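TetR-family transcriptional regulator (Streptomyces coelicolor, PDB 2G7L) probably binds DNA through an N-terminal helix-turn-helix domain and regulates transcription as a dimeric, all-helical TetR-family protein, perhaps in response to a small ligand. Local coordinates at residues A[91-94]-A[95-99]; A[184-188]-A[189-193]; A[35-38]-A[39-42]; A[112-116]-A[117-121]; A[17-21]-A[22-26]. All blocks are in the same frame, centred on the assembly; numbering follows the deposited sequence.

Contacts 1 and 4 are partly buried, in the C-terminal helical domain. Contacts 2, 3 and 5 lie at the surface. Contact 1 is plain helix, with polar and leucine faces. The others sit where helices start or finish, so backbone turns and caps matter more. Contacts 5 and 3 lie at the two ends of helix 21-35 in the DNA-binding domain, their centres about 17 Å apart. Contact 4 leads toward helix 122-136, on which contact 1 packs. Contacts 2 and 4 also touch the second subunit. Contact 2 is the outlier, its centre about 57 Å from that of contact 5. Only contact 5 has a side chain capping a backbone N-H across its segments.

Contact 1: A[91-94]-A[95-99]; sequences EQLR and AVLTS
The carbonyl group of Arg94 is the flat group at the centre of this contact, and Thr98 takes it from both faces. Thr98 OG1 donates to Arg94 O at 2.8 Å, tilted 34° from the carbonyl plane. Thr98 N donates to the same oxygen at 2.9 Å from the opposite face. One acceptor is thus gripped twice by one residue. This is the interior of an alpha-helix, 89-106, in the C-terminal helical domain of the TetR fold. The hydroxyl reaches back down the helix because Thr98 OG1 lies beside its own backbone N, anti to the carbonyl carbon (chi1 -60°).

The other i to i+4 backbone bonds are regular. Ala95 N donates to Glu91 O, Val96 N to Gln92 O and Leu97 N to Leu93 O.

The two faces of the helix differ. Arg94 reaches across to helix 206-223, its chain bent at chi3. Its guanidinium forms a salt bridge with Asp215 and a hydrogen bond to Arg211 O, so the arginine ties the two helices together. Leu93 and Leu97 point the same way into the protein. Phe214 and Leu152 touch both leucines, which brings helices 206-223 and 142-161 against this face. Gln92 and Val96 meet helix 122-136, which Leu93 also touches through Val131.

Leu93 and Leu97 lie side by side, one turn apart. Their touching atoms are methyl groups: Leu93 CD2 rests 3.6 Å from Leu97 CD1.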
loop_
_atom_site.group_PDB
_atom_site.type_symbol
_atom_site.label_atom_id
_atom_site.label_comp_id
_atom_site.label_asym_id
_atom_site.label_seq_id
_atom_site.Cartn_x
_atom_site.Cartn_y
_atom_site.Cartn_z
ATOM N N GLU A 91 20.006 -11.057 -6.817
ATOM C CA GLU A 91 20.713 -9.904 -6.256
ATOM C C GLU A 91 20.496 -8.583 -7.061
ATOM O O GLU A 91 20.398 -7.473 -6.477
ATOM C CB GLU A 91 22.202 -10.236 -6.193
ATOM C CG GLU A 91 23.122 -9.045 -5.869
ATOM C CD GLU A 91 24.565 -9.277 -6.360
ATOM O OE1 GLU A 91 24.741 -9.848 -7.477
ATOM O OE2 GLU A 91 25.518 -8.881 -5.618
ATOM N N GLN A 92 20.464 -8.705 -8.386
ATOM C CA GLN A 92 20.232 -7.567 -9.267
ATOM C C GLN A 92 18.769 -7.121 -9.195
ATOM O O GLN A 92 18.512 -5.943 -9.164
ATOM C CB GLN A 92 20.524 -7.958 -10.706
ATOM C CG GLN A 92 22.025 -8.016 -11.133
ATOM C CD GLN A 92 22.161 -8.608 -12.527
ATOM O OE1 GLN A 92 22.320 -7.880 -13.523
ATOM N NE2 GLN A 92 22.050 -9.932 -12.616
ATOM N N LEU A 93 17.821 -8.063 -9.191
ATOM C CA LEU A 93 16.402 -7.780 -8.787
ATOM C C LEU A 93 16.326 -6.964 -7.498
ATOM O O LEU A 93 15.700 -5.914 -7.426
ATOM C CB LEU A 93 15.595 -9.079 -8.611
ATOM C CG LEU A 93 14.181 -9.215 -9.212
ATOM C CD1 LEU A 93 13.399 -10.104 -8.354
ATOM C CD2 LEU A 93 13.402 -7.935 -9.495
ATOM N N ARG A 94 16.981 -7.442 -6.460
ATOM C CA ARG A 94 16.933 -6.704 -5.228
ATOM C C ARG A 94 17.454 -5.261 -5.421
ATOM O O ARG A 94 16.893 -4.292 -4.836
ATOM C CB ARG A 94 17.733 -7.423 -4.137
ATOM C CG ARG A 94 17.496 -6.804 -2.742
ATOM C CD ARG A 94 18.516 -7.234 -1.662
ATOM N NE ARG A 94 18.430 -8.671 -1.292
ATOM C CZ ARG A 94 17.703 -9.189 -0.297
ATOM N NH1 ARG A 94 16.903 -8.424 0.446
ATOM N NH2 ARG A 94 17.754 -10.496 -0.054
ATOM N N ALA A 95 18.560 -5.111 -6.177
ATOM C CA ALA A 95 19.080 -3.740 -6.462
ATOM C C ALA A 95 18.082 -2.842 -7.217
ATOM O O ALA A 95 17.844 -1.697 -6.812
ATOM C CB ALA A 95 20.471 -3.775 -7.167
ATOM N N VAL A 96 17.437 -3.320 -8.268
ATOM C CA VAL A 96 16.475 -2.414 -8.877
ATOM C C VAL A 96 15.306 -2.037 -7.956
ATOM O O VAL A 96 14.902 -0.886 -7.891
ATOM C CB VAL A 96 16.127 -2.696 -10.396
ATOM C CG1 VAL A 96 17.022 -3.774 -10.993
ATOM C CG2 VAL A 96 14.650 -2.873 -10.689
ATOM N N LEU A 97 14.837 -3.007 -7.173
ATOM C CA LEU A 97 13.673 -2.776 -6.322
ATOM C C LEU A 97 14.032 -1.823 -5.225
ATOM O O LEU A 97 13.229 -1.028 -4.837
ATOM C CB LEU A 97 13.063 -4.118 -5.805
ATOM C CG LEU A 97 12.240 -4.767 -6.921
ATOM C CD1 LEU A 97 12.004 -6.235 -6.630
ATOM C CD2 LEU A 97 10.897 -4.008 -7.106
ATOM N N THR A 98 15.265 -1.868 -4.776
ATOM C CA THR A 98 15.777 -0.896 -3.811
ATOM C C THR A 98 15.837 0.531 -4.355
ATOM O O THR A 98 15.395 1.478 -3.681
ATOM C CB THR A 98 17.160 -1.369 -3.261
ATOM O OG1 THR A 98 16.956 -2.627 -2.640
ATOM C CG2 THR A 98 17.755 -0.431 -2.234
ATOM N N SER A 99 16.368 0.712 -5.557
ATOM C CA SER A 99 16.431 2.055 -6.092
ATOM C C SER A 99 15.066 2.565 -6.443
ATOM O O SER A 99 14.815 3.723 -6.180
ATOM C CB SER A 99 17.486 2.234 -7.210
ATOM O OG SER A 99 17.393 1.273 -8.232
#

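Contact 2: A[184-188]-A[189-193]; sequences RDADE and ATHPA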
loop_
_atom_site.group_PDB
_atom_site.type_symbol
_atom_site.label_atom_id
_atom_site.label_comp_id
_atom_site.label_asym_id
_atom_site.label_seq_id
_atom_site.Cartn_x
_atom_site.Cartn_y
_atom_site.Cartn_z
ATOM N N ARG A 184 2.764 -2.132 22.742
ATOM C CA ARG A 184 3.560 -2.177 23.984
ATOM C C ARG A 184 2.704 -2.247 25.305
ATOM O O ARG A 184 3.155 -2.821 26.300
ATOM C CB ARG A 184 4.598 -1.036 24.047
ATOM C CG ARG A 184 5.346 -0.808 22.747
ATOM C CD ARG A 184 6.593 0.079 22.870
ATOM N NE ARG A 184 7.801 -0.748 22.804
ATOM C CZ ARG A 184 8.783 -0.648 21.899
ATOM N NH1 ARG A 184 8.762 0.294 20.957
ATOM N NH2 ARG A 184 9.816 -1.489 21.959
ATOM N N ASP A 185 1.484 -1.702 25.276
ATOM C CA ASP A 185 0.593 -1.566 26.444
ATOM C C ASP A 185 -0.474 -2.641 26.549
ATOM O O ASP A 185 -1.115 -2.755 27.616
ATOM C CB ASP A 185 -0.201 -0.248 26.406
ATOM C CG ASP A 185 0.652 0.961 26.645
ATOM O OD1 ASP A 185 1.635 0.874 27.425
ATOM O OD2 ASP A 185 0.318 2.018 26.061
ATOM N N ALA A 186 -0.733 -3.354 25.438
ATOM C CA ALA A 186 -1.617 -4.526 25.461
ATOM C C ALA A 186 -1.214 -5.397 26.654
ATOM O O ALA A 186 -0.023 -5.574 26.942
ATOM C CB ALA A 186 -1.547 -5.324 24.154
ATOM N N ASP A 187 -2.223 -5.903 27.356
ATOM C CA ASP A 187 -2.008 -6.694 28.566
ATOM C C ASP A 187 -1.792 -8.144 28.200
ATOM O O ASP A 187 -2.650 -8.749 27.559
ATOM C CB ASP A 187 -3.188 -6.537 29.569
ATOM C CG ASP A 187 -3.238 -5.132 30.227
ATOM O OD1 ASP A 187 -2.234 -4.692 30.857
ATOM O OD2 ASP A 187 -4.294 -4.462 30.119
ATOM N N GLU A 188 -0.639 -8.678 28.624
ATOM C CA GLU A 188 -0.308 -10.108 28.545
ATOM C C GLU A 188 -1.519 -11.008 28.804
ATOM O O GLU A 188 -1.724 -12.006 28.117
ATOM C CB GLU A 188 0.916 -10.424 29.447
ATOM C CG GLU A 188 0.856 -11.701 30.354
ATOM C CD GLU A 188 1.338 -13.008 29.695
ATOM O OE1 GLU A 188 0.552 -13.632 28.936
ATOM O OE2 GLU A 188 2.489 -13.439 29.974
ATOM N N ALA A 189 -2.354 -10.600 29.753
ATOM C CA ALA A 189 -3.541 -11.351 30.163
ATOM C C ALA A 189 -4.581 -11.472 29.045
ATOM O O ALA A 189 -5.073 -12.585 28.736
ATOM C CB ALA A 189 -4.160 -10.680 31.397
ATOM N N THR A 190 -4.872 -10.320 28.438
ATOM C CA THR A 190 -5.956 -10.084 27.430
ATOM C C THR A 190 -5.529 -10.275 25.945
ATOM O O THR A 190 -6.362 -10.501 25.053
ATOM C CB THR A 190 -6.407 -8.616 27.573
ATOM O OG1 THR A 190 -5.263 -7.824 27.959
ATOM C CG2 THR A 190 -7.458 -8.474 28.672
ATOM N N HIS A 191 -4.228 -10.153 25.710
ATOM C CA HIS A 191 -3.625 -10.235 24.379
ATOM C C HIS A 191 -2.312 -11.025 24.474
ATOM O O HIS A 191 -1.233 -10.445 24.318
ATOM C CB HIS A 191 -3.311 -8.823 23.875
ATOM C CG HIS A 191 -4.522 -8.002 23.575
ATOM N ND1 HIS A 191 -4.974 -7.021 24.418
ATOM C CD2 HIS A 191 -5.367 -8.001 22.509
ATOM C CE1 HIS A 191 -6.059 -6.462 23.899
ATOM N NE2 HIS A 191 -6.318 -7.034 22.738
ATOM N N PRO A 192 -2.395 -12.345 24.794
ATOM C CA PRO A 192 -1.172 -13.111 25.025
ATOM C C PRO A 192 -0.333 -13.316 23.711
ATOM O O PRO A 192 0.885 -13.281 23.754
ATOM C CB PRO A 192 -1.708 -14.438 25.563
ATOM C CG PRO A 192 -3.070 -14.569 24.867
ATOM C CD PRO A 192 -3.603 -13.185 24.934
ATOM N N ALA A 193 -0.992 -13.479 22.572
ATOM C CA ALA A 193 -0.258 -13.633 21.286
ATOM C C ALA A 193 0.550 -12.364 21.042
ATOM O O ALA A 193 1.725 -12.464 20.713
ATOM C CB ALA A 193 -1.202 -13.949 20.124
#
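Asp187 gathers Thr190 and His191 round its carbonyl in a local turn at the surface, in the link between helix 178-185 and helix 192-197. His191 N donates to Asp187 O at 2.8 Å, nearly in line with the carbonyl bond. Thr190 OG1 reaches the same oxygen at 2.8 Å from well off that line, with a C=O...O angle of 114°. Thr190 N adds a weak bond of 2.9 Å to Asp187 O, bent at the hydrogen.

The bond from His191 N back to Asp187 O closes an alpha-turn, with Glu188, Ala189 and Thr190 in helical conformation. It leads straight into helix 192-197, where His191 is the N-cap residue. Pro192 follows as the first helical residue, a place where the missing N-H costs no helix bond. Its CA sits 3.3 Å from Glu188 O, and Glu188 OE1 passes across its CB.

The His191 ring lies beside the turn, with CG beside the backbone N (chi1 -68°). Ala186 CB approaches this ring obliquely, 3.8 Å from His191 ND1, while Asp187 N lies at the ring edge, near its plane. His191 ND1 is buried and has no polar partner in the model. The other ring nitrogen, His191 NE2, makes a weak hydrogen bond to Glu122 of the second subunit. Glu129 of that subunit packs on His191 and Pro192 and accepts from Ala193 N.

Contact 3: A[35-38]-A[39-42]; sequences EGLE and KVTM
Lys39 folds its side chain back over Glu35, across the loop that joins helix 21-35 to helix 42-48. The loop belongs to the N-terminal DNA-binding domain of the TetR fold. Lys39 CB begins 3.9 Å from Glu35 CB. The next atom, Lys39 CG, comes closest: it is 3.1 Å from Glu35 O and also touches Glu35 CB. A bend at chi2 (-64°) then keeps the chain near that carbonyl, and Lys39 CD and CE both stay near Glu35 O, with CE at 4.1 Å. Lys39 NZ ends 5.6 Å from Glu35 OE1, too far for a salt bridge. The carboxylate of Glu35 pairs with Arg44 instead.

Backbone geometry sets this path. Gly36 leaves the helix with positive phi. Val40 N then donates a weak 3.2 Å bond to Leu37 O. Val40 is in turn the centre of an inverse gamma turn, closed by a weak bond from Thr41 N to Lys39 O.

The apolar side faces inward. Leu37 CD1 lies 4.1 Å from Val40 CG2, the two side chains set at a slant. Val40 is buried against Ala28, Leu31 and Met32 of helix 21-35 and Leu66 of helix 63-74. Thr41 is the N-cap of helix 42-48. Its CG2 rests against Glu38 O, while its OG1 accepts from Arg44 N, three residues on.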
loop_
_atom_site.group_PDB
_atom_site.type_symbol
_atom_site.label_atom_id
_atom_site.label_comp_id
_atom_site.label_asym_id
_atom_site.label_seq_id
_atom_site.Cartn_x
_atom_site.Cartn_y
_atom_site.Cartn_z
ATOM N N GLU A 35 8.425 24.282 -5.474
ATOM C CA GLU A 35 7.362 24.665 -4.541
ATOM C C GLU A 35 6.825 23.540 -3.634
ATOM O O GLU A 35 6.008 23.812 -2.740
ATOM C CB GLU A 35 6.222 25.359 -5.313
ATOM C CG GLU A 35 6.618 26.714 -5.966
ATOM C CD GLU A 35 5.410 27.571 -6.245
ATOM O OE1 GLU A 35 4.791 28.027 -5.265
ATOM O OE2 GLU A 35 5.051 27.775 -7.431
ATOM N N GLY A 36 7.267 22.300 -3.875
ATOM C CA GLY A 36 6.864 21.143 -3.064
ATOM C C GLY A 36 6.233 19.907 -3.710
ATOM O O GLY A 36 6.830 18.796 -3.679
ATOM N N LEU A 37 5.015 20.072 -4.224
ATOM C CA LEU A 37 4.161 18.954 -4.714
ATOM C C LEU A 37 2.720 19.075 -4.239
ATOM O O LEU A 37 1.775 18.685 -4.946
ATOM C CB LEU A 37 4.688 17.568 -4.375
ATOM C CG LEU A 37 3.865 16.381 -4.911
ATOM C CD1 LEU A 37 3.661 16.386 -6.459
ATOM C CD2 LEU A 37 4.526 15.124 -4.519
ATOM N N GLU A 38 2.571 19.604 -3.019
ATOM C CA GLU A 38 1.292 20.071 -2.477
ATOM C C GLU A 38 0.740 21.180 -3.383
ATOM O O GLU A 38 -0.474 21.279 -3.588
ATOM C CB GLU A 38 1.462 20.526 -1.008
ATOM C CG GLU A 38 2.703 21.439 -0.691
ATOM C CD GLU A 38 4.050 20.677 -0.500
ATOM O OE1 GLU A 38 4.279 19.629 -1.148
ATOM O OE2 GLU A 38 4.912 21.133 0.290
ATOM N N LYS A 39 1.659 21.953 -3.975
ATOM C CA LYS A 39 1.369 23.008 -4.970
ATOM C C LYS A 39 1.005 22.526 -6.409
ATOM O O LYS A 39 0.392 23.258 -7.190
ATOM C CB LYS A 39 2.570 23.952 -5.047
ATOM C CG LYS A 39 3.106 24.458 -3.705
ATOM C CD LYS A 39 2.087 25.296 -2.987
ATOM C CE LYS A 39 2.721 26.039 -1.819
ATOM N NZ LYS A 39 1.631 26.449 -0.902
ATOM N N VAL A 40 1.377 21.298 -6.753
ATOM C CA VAL A 40 1.102 20.746 -8.067
ATOM C C VAL A 40 -0.369 20.289 -8.173
ATOM O O VAL A 40 -0.723 19.102 -7.955
ATOM C CB VAL A 40 2.101 19.606 -8.415
ATOM C CG1 VAL A 40 1.874 19.096 -9.850
ATOM C CG2 VAL A 40 3.563 20.069 -8.185
ATOM N N THR A 41 -1.236 21.233 -8.514
ATOM C CA THR A 41 -2.636 20.910 -8.716
ATOM C C THR A 41 -2.932 21.184 -10.169
ATOM O O THR A 41 -2.124 21.814 -10.838
ATOM C CB THR A 41 -3.530 21.812 -7.830
ATOM O OG1 THR A 41 -3.403 23.167 -8.275
ATOM C CG2 THR A 41 -3.098 21.761 -6.363
HETATM N N MSE A 42 -4.084 20.734 -10.658
HETATM C CA MSE A 42 -4.456 20.964 -12.046
HETATM C C MSE A 42 -4.686 22.463 -12.309
HETATM O O MSE A 42 -4.323 22.976 -13.370
HETATM C CB MSE A 42 -5.694 20.126 -12.441
HETATM C CG MSE A 42 -5.394 18.602 -12.594
HETATM SE SE MSE A 42 -4.193 18.217 -14.119
HETATM C CE MSE A 42 -5.442 18.148 -15.458
#

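Contact 4: A[112-116]-A[117-121]; sequences RSALV and ARPSG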
loop_
_atom_site.group_PDB
_atom_site.type_symbol
_atom_site.label_atom_id
_atom_site.label_comp_id
_atom_site.label_asym_id
_atom_site.label_seq_id
_atom_site.Cartn_x
_atom_site.Cartn_y
_atom_site.Cartn_z
ATOM N N ARG A 112 1.987 7.061 -2.238
ATOM C CA ARG A 112 0.557 7.025 -1.877
ATOM C C ARG A 112 -0.329 7.108 -3.087
ATOM O O ARG A 112 -1.328 6.363 -3.220
ATOM C CB ARG A 112 0.179 8.121 -0.885
ATOM C CG ARG A 112 0.709 7.875 0.504
ATOM C CD ARG A 112 0.596 9.114 1.401
ATOM N NE ARG A 112 1.655 8.994 2.394
ATOM C CZ ARG A 112 1.889 9.844 3.382
ATOM N NH1 ARG A 112 1.098 10.886 3.579
ATOM N NH2 ARG A 112 2.877 9.623 4.221
ATOM N N SER A 113 0.020 7.993 -4.015
ATOM C CA SER A 113 -0.804 8.142 -5.210
ATOM C C SER A 113 -0.614 7.001 -6.175
ATOM O O SER A 113 -1.550 6.625 -6.891
ATOM C CB SER A 113 -0.468 9.469 -5.901
ATOM O OG SER A 113 -0.807 10.544 -5.047
ATOM N N ALA A 114 0.596 6.443 -6.211
ATOM C CA ALA A 114 0.879 5.253 -7.088
ATOM C C ALA A 114 -0.024 4.015 -6.752
ATOM O O ALA A 114 -0.434 3.232 -7.634
ATOM C CB ALA A 114 2.391 4.893 -7.047
ATOM N N LEU A 115 -0.476 3.931 -5.508
ATOM C CA LEU A 115 -1.507 2.903 -5.201
ATOM C C LEU A 115 -2.852 3.226 -5.781
ATOM O O LEU A 115 -3.594 2.337 -6.119
ATOM C CB LEU A 115 -1.612 2.599 -3.691
ATOM C CG LEU A 115 -0.298 2.144 -3.058
ATOM C CD1 LEU A 115 -0.210 2.474 -1.583
ATOM C CD2 LEU A 115 0.074 0.681 -3.325
ATOM N N VAL A 116 -3.182 4.503 -5.925
ATOM C CA VAL A 116 -4.422 4.881 -6.588
ATOM C C VAL A 116 -4.310 4.750 -8.117
ATOM O O VAL A 116 -5.180 4.157 -8.782
ATOM C CB VAL A 116 -4.806 6.323 -6.217
ATOM C CG1 VAL A 116 -6.180 6.669 -6.785
ATOM C CG2 VAL A 116 -4.798 6.487 -4.730
ATOM N N ALA A 117 -3.230 5.299 -8.697
ATOM C CA ALA A 117 -2.986 5.101 -10.159
ATOM C C ALA A 117 -1.504 4.914 -10.379
ATOM O O ALA A 117 -0.718 5.741 -9.970
ATOM C CB ALA A 117 -3.546 6.254 -11.000
ATOM N N ARG A 118 -1.134 3.752 -10.944
ATOM C CA ARG A 118 0.252 3.454 -11.203
ATOM C C ARG A 118 0.719 4.290 -12.394
ATOM O O ARG A 118 -0.072 4.514 -13.314
ATOM C CB ARG A 118 0.437 1.971 -11.567
ATOM C CG ARG A 118 0.449 1.036 -10.369
ATOM C CD ARG A 118 0.724 -0.353 -10.805
ATOM N NE ARG A 118 -0.392 -0.892 -11.525
ATOM C CZ ARG A 118 -0.377 -2.060 -12.170
ATOM N NH1 ARG A 118 0.727 -2.806 -12.187
ATOM N NH2 ARG A 118 -1.468 -2.460 -12.820
ATOM N N PRO A 119 2.026 4.641 -12.421
ATOM C CA PRO A 119 2.618 5.210 -13.614
ATOM C C PRO A 119 2.366 4.351 -14.854
ATOM O O PRO A 119 2.069 3.137 -14.757
ATOM C CB PRO A 119 4.107 5.255 -13.277
ATOM C CG PRO A 119 4.118 5.454 -11.816
ATOM C CD PRO A 119 3.026 4.510 -11.352
ATOM N N SER A 120 2.469 4.997 -16.018
ATOM C CA SER A 120 2.244 4.335 -17.273
ATOM C C SER A 120 3.190 4.895 -18.349
ATOM O O SER A 120 2.972 4.678 -19.520
ATOM C CB SER A 120 0.789 4.500 -17.701
ATOM O OG SER A 120 0.469 5.875 -17.914
ATOM N N GLY A 121 4.245 5.599 -17.973
ATOM C CA GLY A 121 5.067 6.187 -19.012
ATOM C C GLY A 121 6.221 5.291 -19.347
ATOM O O GLY A 121 6.296 4.149 -18.871
#
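Ala117 N turns back to Ser113 O and makes a straight hydrogen bond of 2.8 Å, with an angle of 169° at the hydrogen. Val116 N reaches the same carbonyl, but only weakly. After this helical bond the chain extends. Ala117 O turns back toward the end of the helix and takes a CA-H...O contact from Ala114 CA at 3.3 Å.

Arg118 follows. Its backbone N is 3.4 Å from Ala114 O but badly angled, so no i to i+4 bond forms there. Arg118 CG lies against that same oxygen at 3.6 Å. Farther out the chain bends at chi3, and the guanidinium makes a long, weak ion pair with Asp150.

Pro119 CD then grazes Ala114 CB at 4.4 Å. Both residues also touch Leu71 of helix 63-74, which joins the DNA-binding domain to the C-terminal helices. Pro119 O accepts from Thr179 OG1 of the second subunit, and Leu115 packs on its counterpart there. The linker thus lies at the dimer interface as it leads to helix 122-136.

The chemistry across the turn is nearly all backbone. One strong N-H bond holds it, so the backbone sets the turn, and the side chains are left to meet helix 63-74, helix 142-161 and the second subunit.

Contact 5: A[17-21]-A[22-26]; sequences PALSR and RWIVD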
loop_
_atom_site.group_PDB
_atom_site.type_symbol
_atom_site.label_atom_id
_atom_site.label_comp_id
_atom_site.label_asym_id
_atom_site.label_seq_id
_atom_site.Cartn_x
_atom_site.Cartn_y
_atom_site.Cartn_z
ATOM N N PRO A 17 1.948 28.704 -27.835
ATOM C CA PRO A 17 2.597 27.364 -28.030
ATOM C C PRO A 17 1.601 26.212 -27.827
ATOM O O PRO A 17 0.661 26.344 -27.028
ATOM C CB PRO A 17 3.726 27.323 -26.971
ATOM C CG PRO A 17 3.957 28.776 -26.555
ATOM C CD PRO A 17 2.580 29.455 -26.719
ATOM N N ALA A 18 1.772 25.118 -28.576
ATOM C CA ALA A 18 0.838 23.984 -28.498
ATOM C C ALA A 18 1.006 23.179 -27.195
ATOM O O ALA A 18 2.127 22.952 -26.723
ATOM C CB ALA A 18 0.967 23.079 -29.705
ATOM N N LEU A 19 -0.125 22.767 -26.626
ATOM C CA LEU A 19 -0.132 22.069 -25.354
ATOM C C LEU A 19 0.205 20.623 -25.653
ATOM O O LEU A 19 -0.352 20.050 -26.595
ATOM C CB LEU A 19 -1.527 22.153 -24.746
ATOM C CG LEU A 19 -1.793 22.124 -23.239
ATOM C CD1 LEU A 19 -0.716 22.808 -22.335
ATOM C CD2 LEU A 19 -3.170 22.709 -22.981
ATOM N N SER A 20 1.114 20.024 -24.884
ATOM C CA SER A 20 1.355 18.574 -25.013
ATOM C C SER A 20 1.414 17.918 -23.643
ATOM O O SER A 20 1.584 18.609 -22.630
ATOM C CB SER A 20 2.638 18.290 -25.800
ATOM O OG SER A 20 3.767 18.856 -25.144
ATOM N N ARG A 21 1.306 16.584 -23.619
ATOM C CA ARG A 21 1.511 15.831 -22.402
ATOM C C ARG A 21 2.929 16.092 -21.866
ATOM O O ARG A 21 3.093 16.373 -20.673
ATOM C CB ARG A 21 1.266 14.340 -22.627
ATOM C CG ARG A 21 1.319 13.557 -21.293
ATOM C CD ARG A 21 0.820 12.141 -21.344
ATOM N NE ARG A 21 1.306 11.407 -20.165
ATOM C CZ ARG A 21 0.568 11.113 -19.094
ATOM N NH1 ARG A 21 1.090 10.449 -18.063
ATOM N NH2 ARG A 21 -0.694 11.458 -19.055
ATOM N N ARG A 22 3.947 16.012 -22.735
ATOM C CA ARG A 22 5.318 16.194 -22.280
ATOM C C ARG A 22 5.484 17.547 -21.572
ATOM O O ARG A 22 6.129 17.640 -20.535
ATOM C CB ARG A 22 6.300 16.105 -23.447
ATOM C CG ARG A 22 7.771 16.405 -22.994
ATOM C CD ARG A 22 8.696 16.925 -24.112
ATOM N NE ARG A 22 8.167 18.124 -24.738
ATOM C CZ ARG A 22 8.289 19.350 -24.233
ATOM N NH1 ARG A 22 8.927 19.569 -23.075
ATOM N NH2 ARG A 22 7.745 20.354 -24.895
ATOM N N TRP A 23 4.951 18.614 -22.168
ATOM C CA TRP A 23 5.144 19.962 -21.625
ATOM C C TRP A 23 4.479 20.120 -20.265
ATOM O O TRP A 23 5.058 20.667 -19.318
ATOM C CB TRP A 23 4.635 21.022 -22.616
ATOM C CG TRP A 23 4.794 22.495 -22.187
ATOM C CD1 TRP A 23 5.692 23.043 -21.273
ATOM C CD2 TRP A 23 4.029 23.587 -22.688
ATOM N NE1 TRP A 23 5.504 24.404 -21.182
ATOM C CE2 TRP A 23 4.483 24.757 -22.039
ATOM C CE3 TRP A 23 2.989 23.688 -23.637
ATOM C CZ2 TRP A 23 3.945 26.032 -22.331
ATOM C CZ3 TRP A 23 2.466 24.964 -23.931
ATOM C CH2 TRP A 23 2.949 26.104 -23.269
ATOM N N ILE A 24 3.250 19.632 -20.188
ATOM C CA ILE A 24 2.459 19.630 -18.927
ATOM C C ILE A 24 3.196 18.950 -17.803
ATOM O O ILE A 24 3.284 19.481 -16.653
ATOM C CB ILE A 24 1.104 18.945 -19.175
ATOM C CG1 ILE A 24 0.276 19.811 -20.123
ATOM C CG2 ILE A 24 0.365 18.615 -17.820
ATOM C CD1 ILE A 24 -0.874 19.067 -20.822
ATOM N N VAL A 25 3.783 17.784 -18.103
ATOM C CA VAL A 25 4.455 17.040 -17.020
ATOM C C VAL A 25 5.789 17.630 -16.664
ATOM O O VAL A 25 6.163 17.672 -15.481
ATOM C CB VAL A 25 4.306 15.397 -17.055
ATOM C CG1 VAL A 25 3.544 14.850 -18.235
ATOM C CG2 VAL A 25 5.581 14.628 -16.725
ATOM N N ASP A 26 6.490 18.182 -17.668
ATOM C CA ASP A 26 7.811 18.821 -17.407
ATOM C C ASP A 26 7.577 20.007 -16.486
ATOM O O ASP A 26 8.405 20.288 -15.628
ATOM C CB ASP A 26 8.570 19.257 -18.719
ATOM C CG ASP A 26 9.104 18.037 -19.577
ATOM O OD1 ASP A 26 9.024 16.850 -19.088
ATOM O OD2 ASP A 26 9.650 18.269 -20.715
HETATM O O HOH W 1 6.021 18.876 -27.227
#
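Leu19 CD1 drops into the notch between Trp23 and Ile24, 4.0 Å from Trp23 CE3 and 3.9 Å from Ile24 CG1. It crosses each of those side chains at about a right angle. The extended residues before the helix run along the benzo edge of the indole. Pro17 CB meets Trp23 CH2, and Pro17 O and Leu19 CA lie at the ring edge. Ala18 O approaches obliquely, 3.3 Å from Trp23 CE3. The indole swings out to meet them because its CG lies anti to the backbone N (chi1 -179°).

Ser20 is the N-cap of helix 21-35. Its OG, held between its own N and carbonyl carbon (chi1 60°), accepts from Trp23 N at 3.2 Å. Ile24 N completes the first turn by bonding to Ser20 O. Ile24 CG1 is pressed close to that oxygen, at 3.1 Å. A water bridges Ser20 OG and Arg22 NH2, lying in the guanidinium plane at its edge. Arg22 NH1 forms a 2.8 Å salt bridge with Asp26 OD2, one turn along the helix.

The helix is the first of the DNA-binding domain, and Ile24 is buried against Leu49, Leu56, Tyr59 and Val60. Trp23 also reaches Leu49. Leu19 touches Ser55 of helix 53-56. On another side, Arg21 and Val25 rest on Ala69 of helix 63-74.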